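Local atomic coordinates of BH2621 protein (Bacillus halodurans, PDB entry 2QML), a protein that probably acts as a GNAT-type N-acyltransferase in siderophore biosynthesis, moving a fatty acyl group onto an amine, although its precise role is uncharacterised. Residues A[140-145]-A[178-183]; A[36-41]-A[109-114]. All coordinates share one frame; numbering follows the deposited sequence.

Contact 1: A[140-145]-A[178-183]; sequences TNTIVA and LMKCEQ
Thr142 and Glu182 face each other as a non-hydrogen-bonded pair of two antiparallel strands, their side chains standing shoulder to shoulder on the same face of the sheet. With OG1 anti to the carbonyl carbon (chi1 -51°), the threonine hydroxyl gives a very short hydrogen bond to OE1 of Glu182, 2.5 Å from Thr142 OG1. In the glutamate the bend at chi2 (-49°) sets CD beside the threonine, with Glu182 OE2 3.6 Å from Thr142 CG2. Next along this face come Val144 and Lys180, again side by side. Their contact is apolar, Val144 CG1 against Lys180 CG at 3.9 Å; Lys180 CB also packs on the Thr142 methyl, and only the end of the lysine chain leads away from strand 142-145. Leu178 bounds the row, its CD1 reaching Val144 CB.

The pairs Ile143-Cys181 and Ala145-Met179, whose side chains point to the other face, are the hydrogen-bonded ones: Ile143 N donates to Cys181 O, and Cys181 N returns a bond of 2.7 Å to Ile143 O, while Ala145 and Met179 exchange the same two bonds. At the far end Gln183 N donates to Asn141 O at 2.9 Å. There one water spans the side chains, donating to Gln183 OE1 and to Asn141 OD1. Glu182 is the N-cap residue of helix 183-194, so the pairing runs directly into a helix start.

As in GNAT folds, the last strand, 175-182, is inserted between 142-145 and 164-170, and strand 106-112 flanks 142-145 in parallel. Helix 123-135 covers Ile143 and Cys181, whereas helix 152-160 packs on Ala145 and Met179.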
ATOM      1  N   THR A 140      15.070  -7.234   4.471  1.00 23.15           N
ATOM      2  CA  THR A 140      13.636  -7.544   4.337  1.00 21.09           C
ATOM      3  C   THR A 140      13.405  -8.676   3.343  1.00 22.31           C
ATOM      4  O   THR A 140      13.685  -8.530   2.159  1.00 24.19           O
ATOM      5  CB  THR A 140      12.823  -6.330   3.895  1.00 17.71           C
ATOM      6  OG1 THR A 140      12.904  -5.331   4.911  1.00 23.02           O
ATOM      7  CG2 THR A 140      11.361  -6.731   3.618  1.00 20.00           C
ATOM      8  N   ASN A 141      12.869  -9.799   3.829  1.00 21.23           N
ATOM      9  CA  ASN A 141      12.549 -10.942   2.961  1.00 22.26           C
ATOM     10  C   ASN A 141      11.070 -11.145   2.753  1.00 21.54           C
ATOM     11  O   ASN A 141      10.667 -11.889   1.868  1.00 22.77           O
ATOM     12  CB  ASN A 141      13.081 -12.218   3.579  1.00 23.73           C
ATOM     13  CG  ASN A 141      14.552 -12.140   3.906  1.00 35.26           C
ATOM     14  OD1 ASN A 141      15.365 -11.718   3.087  1.00 38.26           O
ATOM     15  ND2 ASN A 141      14.907 -12.548   5.125  1.00 39.16           N
ATOM     16  N   THR A 142      10.260 -10.470   3.557  1.00 24.08           N
ATOM     17  CA  THR A 142       8.816 -10.677   3.540  1.00 23.06           C
ATOM     18  C   THR A 142       8.093  -9.372   3.691  1.00 22.19           C
ATOM     19  O   THR A 142       8.471  -8.536   4.537  1.00 24.16           O
ATOM     20  CB  THR A 142       8.369 -11.640   4.699  1.00 21.79           C
ATOM     21  OG1 THR A 142       9.172 -12.829   4.645  1.00 24.73           O
ATOM     22  CG2 THR A 142       6.808 -11.950   4.627  1.00 23.85           C
ATOM     23  N   ILE A 143       7.064  -9.171   2.863  1.00 22.08           N
ATOM     24  CA  ILE A 143       6.152  -8.049   3.003  1.00 22.64           C
ATOM     25  C   ILE A 143       4.753  -8.634   3.259  1.00 21.98           C
ATOM     26  O   ILE A 143       4.358  -9.572   2.612  1.00 22.64           O
ATOM     27  CB  ILE A 143       6.125  -7.108   1.783  1.00 24.71           C
ATOM     28  CG1 ILE A 143       7.505  -6.450   1.557  1.00 30.66           C
ATOM     29  CG2 ILE A 143       5.073  -6.008   1.970  1.00 24.06           C
ATOM     30  CD1 ILE A 143       7.651  -5.679   0.261  1.00 25.52           C
ATOM     31  N   VAL A 144       4.043  -8.068   4.229  1.00 18.80           N
ATOM     32  CA  VAL A 144       2.720  -8.515   4.608  1.00 21.48           C
ATOM     33  C   VAL A 144       1.667  -7.453   4.301  1.00 21.44           C
ATOM     34  O   VAL A 144       1.931  -6.250   4.163  1.00 23.35           O
ATOM     35  CB  VAL A 144       2.635  -8.928   6.103  1.00 21.46           C
ATOM     36  CG1 VAL A 144       3.708  -9.971   6.451  1.00 23.57           C
ATOM     37  CG2 VAL A 144       2.669  -7.683   7.043  1.00 21.13           C
ATOM     38  N   ALA A 145       0.447  -7.940   4.180  1.00 20.12           N
ATOM     39  CA  ALA A 145      -0.749  -7.127   3.952  1.00 19.79           C
ATOM     40  C   ALA A 145      -1.881  -7.809   4.751  1.00 22.51           C
ATOM     41  O   ALA A 145      -1.854  -9.043   4.984  1.00 22.37           O
ATOM     42  CB  ALA A 145      -1.078  -7.067   2.515  1.00 22.63           C
ATOM     43  N   LEU A 178      -4.607 -11.915   6.817  1.00 20.76           N
ATOM     44  CA  LEU A 178      -3.146 -11.762   6.804  1.00 21.66           C
ATOM     45  C   LEU A 178      -2.592 -12.526   5.590  1.00 22.41           C
ATOM     46  O   LEU A 178      -2.912 -13.709   5.389  1.00 20.01           O
ATOM     47  CB  LEU A 178      -2.540 -12.231   8.112  1.00 21.59           C
ATOM     48  CG  LEU A 178      -1.011 -12.226   8.251  1.00 21.06           C
ATOM     49  CD1 LEU A 178      -0.411 -10.813   8.095  1.00 19.76           C
ATOM     50  CD2 LEU A 178      -0.531 -12.903   9.592  1.00 23.38           C
HETATM   51  N   MSE A 179      -1.778 -11.842   4.794  1.00 21.30           N
HETATM   52  CA  MSE A 179      -1.162 -12.379   3.585  1.00 20.39           C
HETATM   53  C   MSE A 179       0.317 -12.020   3.627  1.00 19.77           C
HETATM   54  O   MSE A 179       0.667 -10.924   4.094  1.00 21.84           O
HETATM   55  CB  MSE A 179      -1.796 -11.794   2.344  1.00 20.39           C
HETATM   56  CG  MSE A 179      -3.270 -11.949   2.349  1.00 20.38           C
HETATM   57 SE   MSE A 179      -4.104 -11.156   0.769  0.75 25.68          SE
HETATM   58  CE  MSE A 179      -3.711 -12.518  -0.574  1.00 19.03           C
ATOM     59  N   LYS A 180       1.166 -12.940   3.183  1.00 20.74           N
ATOM     60  CA  LYS A 180       2.611 -12.735   3.153  1.00 21.17           C
ATOM     61  C   LYS A 180       3.166 -12.905   1.760  1.00 23.03           C
ATOM     62  O   LYS A 180       2.818 -13.846   1.056  1.00 22.10           O
ATOM     63  CB  LYS A 180       3.351 -13.694   4.083  1.00 21.68           C
ATOM     64  CG  LYS A 180       2.877 -13.646   5.524  1.00 29.97           C
ATOM     65  CD  LYS A 180       3.887 -14.219   6.568  1.00 33.95           C
ATOM     66  CE  LYS A 180       4.302 -15.625   6.379  1.00 45.21           C
ATOM     67  NZ  LYS A 180       5.265 -15.986   7.494  1.00 44.19           N
ATOM     68  N   CYS A 181       4.047 -11.989   1.370  1.00 19.84           N
ATOM     69  CA  CYS A 181       4.737 -12.048   0.087  1.00 22.70           C
ATOM     70  C   CYS A 181       6.238 -12.177   0.360  1.00 21.99           C
ATOM     71  O   CYS A 181       6.817 -11.293   0.962  1.00 22.19           O
ATOM     72  CB  CYS A 181       4.441 -10.813  -0.698  1.00 25.97           C
ATOM     73  SG  CYS A 181       5.101 -10.914  -2.382  1.00 28.94           S
ATOM     74  N   GLU A 182       6.816 -13.297  -0.045  1.00 23.66           N
ATOM     75  CA  GLU A 182       8.230 -13.582   0.090  1.00 21.61           C
ATOM     76  C   GLU A 182       8.957 -12.992  -1.107  1.00 22.70           C
ATOM     77  O   GLU A 182       8.466 -13.020  -2.240  1.00 21.06           O
ATOM     78  CB  GLU A 182       8.459 -15.084   0.149  1.00 23.71           C
ATOM     79  CG  GLU A 182       7.716 -15.804   1.224  1.00 27.73           C
ATOM     80  CD  GLU A 182       7.838 -15.172   2.621  1.00 36.14           C
ATOM     81  OE1 GLU A 182       8.869 -14.538   2.904  1.00 32.54           O
ATOM     82  OE2 GLU A 182       6.896 -15.326   3.447  1.00 33.92           O
ATOM     83  N   GLN A 183      10.151 -12.483  -0.891  1.00 21.73           N
ATOM     84  CA  GLN A 183      10.816 -11.797  -1.988  1.00 23.81           C
ATOM     85  C   GLN A 183      11.061 -12.647  -3.250  1.00 23.38           C
ATOM     86  O   GLN A 183      10.907 -12.111  -4.357  1.00 23.15           O
ATOM     87  CB  GLN A 183      12.160 -11.159  -1.551  1.00 23.90           C
ATOM     88  CG  GLN A 183      12.646 -10.153  -2.601  1.00 26.73           C
ATOM     89  CD  GLN A 183      13.905  -9.404  -2.227  1.00 28.43           C
ATOM     90  OE1 GLN A 183      14.468  -9.615  -1.148  1.00 30.51           O
ATOM     91  NE2 GLN A 183      14.365  -8.509  -3.122  1.00 28.77           N
TER
HETATM   92  O   HOH W   1      15.068 -11.581   0.369  1.00 35.90           O

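Contact 2: A[36-41]-A[109-114]; sequences HSWMHE and HLLIGP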
ATOM      1  N   HIS A  36      -8.068  14.129   2.358  1.00 21.99           N
ATOM      2  CA  HIS A  36      -9.387  14.195   3.025  1.00 22.31           C
ATOM      3  C   HIS A  36     -10.528  13.856   2.050  1.00 22.57           C
ATOM      4  O   HIS A  36     -11.445  13.114   2.371  1.00 20.31           O
ATOM      5  CB  HIS A  36      -9.552  15.569   3.646  1.00 21.70           C
ATOM      6  CG  HIS A  36     -10.898  15.794   4.254  1.00 18.34           C
ATOM      7  ND1 HIS A  36     -11.866  16.558   3.637  1.00 23.89           N
ATOM      8  CD2 HIS A  36     -11.455  15.313   5.392  1.00 21.00           C
ATOM      9  CE1 HIS A  36     -12.949  16.557   4.388  1.00 23.45           C
ATOM     10  NE2 HIS A  36     -12.723  15.824   5.461  1.00 23.31           N
ATOM     11  N   SER A  37     -10.452  14.381   0.828  1.00 20.69           N
ATOM     12  CA  SER A  37     -11.422  14.070  -0.228  1.00 22.19           C
ATOM     13  C   SER A  37     -11.398  12.556  -0.573  1.00 21.50           C
ATOM     14  O   SER A  37     -12.453  11.893  -0.679  1.00 19.83           O
ATOM     15  CB  SER A  37     -11.140  14.907  -1.468  1.00 24.28           C
ATOM     16  OG  SER A  37     -12.093  14.616  -2.446  1.00 24.12           O
ATOM     17  N   TRP A  38     -10.215  11.992  -0.709  1.00 21.18           N
ATOM     18  CA  TRP A  38     -10.108  10.554  -0.983  1.00 21.26           C
ATOM     19  C   TRP A  38     -10.715   9.695   0.117  1.00 19.75           C
ATOM     20  O   TRP A  38     -11.373   8.680  -0.180  1.00 21.61           O
ATOM     21  CB  TRP A  38      -8.659  10.098  -1.222  1.00 21.23           C
ATOM     22  CG  TRP A  38      -7.978  10.776  -2.374  1.00 24.48           C
ATOM     23  CD1 TRP A  38      -8.556  11.520  -3.320  1.00 20.54           C
ATOM     24  CD2 TRP A  38      -6.606  10.638  -2.764  1.00 19.43           C
ATOM     25  NE1 TRP A  38      -7.624  11.950  -4.254  1.00 22.87           N
ATOM     26  CE2 TRP A  38      -6.423  11.406  -3.944  1.00 24.19           C
ATOM     27  CE3 TRP A  38      -5.523   9.947  -2.248  1.00 21.44           C
ATOM     28  CZ2 TRP A  38      -5.194  11.519  -4.582  1.00 19.89           C
ATOM     29  CZ3 TRP A  38      -4.303  10.084  -2.886  1.00 23.23           C
ATOM     30  CH2 TRP A  38      -4.151  10.856  -4.021  1.00 24.02           C
HETATM   31  N   MSE A  39     -10.514  10.111   1.384  1.00 19.48           N
HETATM   32  CA  MSE A  39     -11.073   9.439   2.542  1.00 22.08           C
HETATM   33  C   MSE A  39     -12.601   9.491   2.629  1.00 21.74           C
HETATM   34  O   MSE A  39     -13.177   8.770   3.428  1.00 21.47           O
HETATM   35  CB  MSE A  39     -10.473   9.995   3.836  1.00 20.78           C
HETATM   36  CG  MSE A  39      -9.017   9.613   4.019  1.00 17.22           C
HETATM   37 SE   MSE A  39      -8.563   7.707   3.707  0.75 23.65          SE
HETATM   38  CE  MSE A  39      -6.687   7.717   4.301  1.00 22.90           C
ATOM     39  N   HIS A  40     -13.213  10.368   1.852  1.00 20.42           N
ATOM     40  CA  HIS A  40     -14.652  10.465   1.762  1.00 22.17           C
ATOM     41  C   HIS A  40     -15.211   9.711   0.536  1.00 22.83           C
ATOM     42  O   HIS A  40     -16.400   9.731   0.279  1.00 23.61           O
ATOM     43  CB  HIS A  40     -15.096  11.941   1.831  1.00 21.96           C
ATOM     44  CG  HIS A  40     -15.071  12.491   3.222  1.00 25.27           C
ATOM     45  ND1 HIS A  40     -16.208  12.573   4.003  1.00 29.93           N
ATOM     46  CD2 HIS A  40     -14.047  12.929   4.001  1.00 24.14           C
ATOM     47  CE1 HIS A  40     -15.889  13.064   5.188  1.00 27.47           C
ATOM     48  NE2 HIS A  40     -14.585  13.259   5.228  1.00 27.43           N
ATOM     49  N   GLU A  41     -14.370   9.040  -0.236  1.00 21.71           N
ATOM     50  CA  GLU A  41     -14.876   8.267  -1.372  1.00 22.84           C
ATOM     51  C   GLU A  41     -15.581   7.020  -0.873  1.00 21.65           C
ATOM     52  O   GLU A  41     -15.074   6.323   0.033  1.00 22.22           O
ATOM     53  CB  GLU A  41     -13.727   7.879  -2.306  1.00 23.43           C
ATOM     54  CG  GLU A  41     -13.114   9.066  -3.056  1.00 24.62           C
ATOM     55  CD  GLU A  41     -13.975   9.595  -4.170  1.00 30.16           C
ATOM     56  OE1 GLU A  41     -14.903   8.887  -4.635  1.00 29.97           O
ATOM     57  OE2 GLU A  41     -13.715  10.730  -4.578  1.00 33.62           O
ATOM     58  N   HIS A 109      -0.166  -0.599   3.396  1.00 21.57           N
ATOM     59  CA  HIS A 109      -1.561  -0.202   3.319  1.00 23.69           C
ATOM     60  C   HIS A 109      -1.689   0.655   2.065  1.00 23.22           C
ATOM     61  O   HIS A 109      -0.744   1.389   1.728  1.00 22.66           O
ATOM     62  CB  HIS A 109      -2.065   0.590   4.507  1.00 21.63           C
ATOM     63  CG  HIS A 109      -1.918  -0.097   5.827  1.00 22.99           C
ATOM     64  ND1 HIS A 109      -2.640  -1.238   6.150  1.00 28.17           N
ATOM     65  CD2 HIS A 109      -1.289   0.284   6.950  1.00 23.67           C
ATOM     66  CE1 HIS A 109      -2.372  -1.567   7.406  1.00 26.57           C
ATOM     67  NE2 HIS A 109      -1.502  -0.706   7.889  1.00 23.64           N
ATOM     68  N   LEU A 110      -2.826   0.596   1.375  1.00 21.25           N
ATOM     69  CA  LEU A 110      -2.997   1.377   0.142  1.00 20.47           C
ATOM     70  C   LEU A 110      -4.437   1.663  -0.198  1.00 20.30           C
ATOM     71  O   LEU A 110      -5.355   1.004   0.295  1.00 21.28           O
ATOM     72  CB  LEU A 110      -2.358   0.610  -1.030  1.00 21.67           C
ATOM     73  CG  LEU A 110      -2.984  -0.724  -1.471  1.00 24.12           C
ATOM     74  CD1 LEU A 110      -4.110  -0.491  -2.530  1.00 27.80           C
ATOM     75  CD2 LEU A 110      -2.002  -1.753  -2.014  1.00 27.96           C
ATOM     76  N   LEU A 111      -4.634   2.673  -1.036  1.00 21.43           N
ATOM     77  CA  LEU A 111      -5.929   3.009  -1.614  1.00 21.92           C
ATOM     78  C   LEU A 111      -5.712   3.788  -2.901  1.00 21.91           C
ATOM     79  O   LEU A 111      -4.696   4.519  -3.013  1.00 20.47           O
ATOM     80  CB  LEU A 111      -6.777   3.829  -0.631  1.00 21.79           C
ATOM     81  CG  LEU A 111      -6.378   5.269  -0.283  1.00 21.27           C
ATOM     82  CD1 LEU A 111      -6.893   6.360  -1.276  1.00 20.50           C
ATOM     83  CD2 LEU A 111      -6.864   5.615   1.119  1.00 22.84           C
ATOM     84  N   ILE A 112      -6.651   3.636  -3.828  1.00 22.20           N
ATOM     85  CA  ILE A 112      -6.805   4.468  -5.003  1.00 23.02           C
ATOM     86  C   ILE A 112      -7.920   5.437  -4.636  1.00 21.18           C
ATOM     87  O   ILE A 112      -9.010   5.037  -4.242  1.00 23.14           O
ATOM     88  CB  ILE A 112      -7.071   3.689  -6.301  1.00 24.93           C
ATOM     89  CG1 ILE A 112      -5.791   2.954  -6.747  1.00 27.78           C
ATOM     90  CG2 ILE A 112      -7.500   4.637  -7.399  1.00 22.71           C
ATOM     91  CD1 ILE A 112      -5.944   2.084  -8.044  1.00 29.13           C
ATOM     92  N   GLY A 113      -7.642   6.730  -4.745  1.00 20.21           N
ATOM     93  CA  GLY A 113      -8.586   7.790  -4.349  1.00 21.01           C
ATOM     94  C   GLY A 113      -9.634   8.144  -5.395  1.00 21.84           C
ATOM     95  O   GLY A 113     -10.802   7.807  -5.244  1.00 23.00           O
ATOM     96  N   PRO A 114      -9.214   8.830  -6.464  1.00 21.07           N
ATOM     97  CA  PRO A 114     -10.184   9.252  -7.491  1.00 21.26           C
ATOM     98  C   PRO A 114     -10.795   8.089  -8.245  1.00 21.10           C
ATOM     99  O   PRO A 114     -10.105   7.150  -8.687  1.00 24.00           O
ATOM    100  CB  PRO A 114      -9.340  10.134  -8.428  1.00 22.30           C
ATOM    101  CG  PRO A 114      -8.134  10.413  -7.710  1.00 21.30           C
ATOM    102  CD  PRO A 114      -7.856   9.295  -6.766  1.00 23.17           C
TER
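Trp38 lays one indole face over Gly113 and Pro114, where strand 106-112 of the GNAT fold gives way to the loop that in CoA-dependent relatives goes on to bind the pyrophosphate of CoA. This is the tight part of the contact. With no side chain on Gly113 to hold the ring off, its CA comes within 3.6 Å of Trp38 CG and makes a CH-pi contact with the five-membered ring, 18° off the ring normal. Pro114 CD makes a second one over the same face, 3.7 Å from Trp38 NE1. Two residues before Gly113 on the strand, Leu111 extends toward the helix end and divides its branches: CD1 meets Trp38 CE3 obliquely at 4.0 Å, and CD2 meets SE of Met39, a selenomethionine, at 3.7 Å. The Met39 chain starts away from the strand; its bend at chi2 (-47°) brings SE to Leu111, and the two side chains cross at about a right angle.

The looser side is at Glu41, last residue of the type I turn that begins at Trp38 and, like Pro114, partly exposed. Its carboxylate turns to Gln115, with OE1 bonded to that amide, and its closest approach across the contact is by a methylene, Glu41 CG 3.4 Å from Gly113 O.

Overall arrangement
Both contacts are largely buried and both reach one mixed sheet, since strands 142-145 and 106-112 are neighbours in it. Their centres nevertheless lie 24 Å apart, on opposite sides of the chain's centre, and their nearest atoms stay about 6 Å from each other. Contact 1 joins strand to strand within the sheet, so backbone hydrogen bonds dominate and polar side chains gather where the pairing approaches the helix start. Contact 2 instead lays the end of helix 32-38 on the end of a strand and holds by apolar and CH-pi packing. Helix 123-135 covers Ile143 and Cys181 of contact 1, but in 106-112 it packs on Leu110 and Ile112, which take no part in contact 2.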